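Local structure of Ice-binding protein (Flavobacteriaceae bacterium, 5UYT) at residues 293-298 with 310-315. The protein probably binds to ice crystals and restrains their growth, as a bacterial antifreeze protein with two ice-binding-like domains. Residues are numbered along the deposited sequence; the frame is centred on the assembly and turned at random.
Sequences IELLYP and HTYLLN
Leu313 pairs in parallel with Glu294 and spends both of its backbone polar groups on the flanking Ile293 and Leu295. Its N donates to Ile293 O at 3.0 Å, and its O receives Leu295 N at 2.8 Å, the donor standing nearly in line with the C=O bond. Both oxygens also take a CA-H contact, Ile293 O from Tyr312 and Leu313 O from Glu294. The remaining bond, from Ile293 N to Thr311 O, is weak at 3.4 Å. Past Leu295 the chains part, and a water takes over the pairing: it accepts from Asn315 N at 2.8 Å and donates to Leu295 O and to Glu294 OE2. The Glu294 side chain, fully extended with CG anti to the backbone N (chi1 179°), runs beside Leu313 and brings OE2 to this water. Asn315 OD1 is bonded instead to Asn341 ND2. Residues 311-314 also pair in parallel with strand 336-340, so strand 293-294 extends one face of the right-handed beta-helix of the second ice-binding-like domain, at its end near the first ice-binding-like region. On the face that carries Ile293 and Tyr312, Ile293 CD1 sits over the centre of the His310 ring, 3.7 Å from its centroid, a CH-pi contact. The same ring donates from ND1 to Tyr312 OH at 3.0 Å, with the hydroxyl oxygen 27° out of the imidazole plane. The phenol oxygen also accepts from the backbone N of Thr308, and its hydroxyl is hydrogen-bonded to Asp47 OD1 of the first ice-binding-like region. Ile293 and Tyr312 point the same way, with Ile293 CB and CG2 next to Tyr312 CD1 and CE1, while Leu295 CG approaches Tyr312 CD1 obliquely. Leu314 CD2 fits between Leu295 CB, at 3.6 Å, and Pro298 CA, at 3.7 Å.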
# COMPACT_ATOMS: atom_id res chain seq x y z
N ILE A 293 7.58 4.95 -5.77
CA ILE A 293 7.99 3.78 -4.96
C ILE A 293 8.17 2.62 -5.91
O ILE A 293 7.26 2.32 -6.70
CB ILE A 293 6.94 3.39 -3.88
CG1 ILE A 293 6.84 4.46 -2.77
CG2 ILE A 293 7.23 1.98 -3.29
CD1 ILE A 293 5.61 4.28 -1.89
N GLU A 294 9.34 1.98 -5.84
CA GLU A 294 9.52 0.75 -6.63
C GLU A 294 9.25 -0.47 -5.76
O GLU A 294 9.83 -0.60 -4.66
CB GLU A 294 10.92 0.63 -7.26
CG GLU A 294 11.09 -0.67 -8.07
CD GLU A 294 12.46 -0.84 -8.71
OE1 GLU A 294 13.31 0.09 -8.60
OE2 GLU A 294 12.72 -1.91 -9.30
N LEU A 295 8.39 -1.34 -6.25
CA LEU A 295 8.08 -2.61 -5.57
C LEU A 295 9.08 -3.60 -6.10
O LEU A 295 9.05 -3.97 -7.29
CB LEU A 295 6.60 -3.05 -5.83
CG LEU A 295 5.53 -2.04 -5.39
CD1 LEU A 295 4.13 -2.44 -5.80
CD2 LEU A 295 5.56 -1.80 -3.87
N LEU A 296 10.02 -3.99 -5.23
CA LEU A 296 11.24 -4.64 -5.70
C LEU A 296 11.14 -6.11 -6.12
O LEU A 296 12.11 -6.66 -6.69
CB LEU A 296 12.33 -4.45 -4.65
CG LEU A 296 12.76 -3.00 -4.51
CD1 LEU A 296 13.65 -2.86 -3.28
CD2 LEU A 296 13.52 -2.49 -5.74
N TYR A 297 9.97 -6.73 -5.87
CA TYR A 297 9.80 -8.18 -6.11
C TYR A 297 8.54 -8.48 -6.90
O TYR A 297 7.55 -8.93 -6.32
CB TYR A 297 9.90 -9.00 -4.78
CG TYR A 297 11.14 -8.61 -4.03
CD1 TYR A 297 11.12 -7.59 -3.07
CD2 TYR A 297 12.37 -9.18 -4.35
CE1 TYR A 297 12.29 -7.17 -2.42
CE2 TYR A 297 13.53 -8.77 -3.72
CZ TYR A 297 13.49 -7.76 -2.77
OH TYR A 297 14.66 -7.38 -2.13
N PRO A 298 8.57 -8.23 -8.23
CA PRO A 298 7.34 -8.36 -9.01
C PRO A 298 6.83 -9.78 -9.09
O PRO A 298 5.63 -9.98 -9.22
CB PRO A 298 7.74 -7.80 -10.39
CG PRO A 298 8.83 -6.81 -10.07
CD PRO A 298 9.64 -7.55 -9.00
N HIS A 310 -0.04 6.57 -5.00
CA HIS A 310 1.32 6.80 -5.50
C HIS A 310 1.37 6.29 -6.95
O HIS A 310 0.48 5.57 -7.39
CB HIS A 310 2.36 5.95 -4.74
CG HIS A 310 2.64 6.41 -3.33
ND1 HIS A 310 2.16 5.72 -2.23
CD2 HIS A 310 3.36 7.44 -2.85
CE1 HIS A 310 2.57 6.32 -1.13
NE2 HIS A 310 3.29 7.38 -1.47
N THR A 311 2.47 6.61 -7.62
CA THR A 311 2.87 5.91 -8.82
C THR A 311 3.90 4.84 -8.41
O THR A 311 4.98 5.18 -7.91
CB THR A 311 3.51 6.88 -9.80
OG1 THR A 311 2.57 7.90 -10.17
CG2 THR A 311 3.95 6.12 -11.07
N TYR A 312 3.58 3.57 -8.69
CA TYR A 312 4.48 2.46 -8.34
C TYR A 312 5.15 1.94 -9.58
O TYR A 312 4.55 2.00 -10.67
CB TYR A 312 3.67 1.31 -7.73
CG TYR A 312 3.13 1.67 -6.37
CD1 TYR A 312 3.96 1.57 -5.24
CD2 TYR A 312 1.83 2.15 -6.21
CE1 TYR A 312 3.49 1.91 -3.97
CE2 TYR A 312 1.35 2.50 -4.94
CZ TYR A 312 2.19 2.37 -3.83
OH TYR A 312 1.77 2.72 -2.55
N LEU A 313 6.35 1.39 -9.42
CA LEU A 313 7.02 0.65 -10.50
C LEU A 313 7.26 -0.81 -10.07
O LEU A 313 7.82 -1.07 -8.99
CB LEU A 313 8.39 1.28 -10.84
CG LEU A 313 9.23 0.49 -11.86
CD1 LEU A 313 8.60 0.41 -13.25
CD2 LEU A 313 10.64 1.08 -11.91
N LEU A 314 6.79 -1.74 -10.89
CA LEU A 314 7.23 -3.13 -10.80
C LEU A 314 8.13 -3.34 -12.02
O LEU A 314 7.63 -3.39 -13.14
CB LEU A 314 6.01 -4.06 -10.83
CG LEU A 314 5.16 -4.01 -9.54
CD1 LEU A 314 3.70 -4.17 -9.91
CD2 LEU A 314 5.57 -5.13 -8.59
N ASN A 315 9.45 -3.47 -11.80
CA ASN A 315 10.41 -3.37 -12.91
C ASN A 315 10.72 -4.72 -13.64
O ASN A 315 11.84 -4.91 -14.14
CB ASN A 315 11.71 -2.68 -12.47
CG ASN A 315 12.48 -2.10 -13.66
OD1 ASN A 315 11.88 -1.65 -14.65
ND2 ASN A 315 13.80 -2.13 -13.59
O HOH W 1 10.84 -3.79 -9.38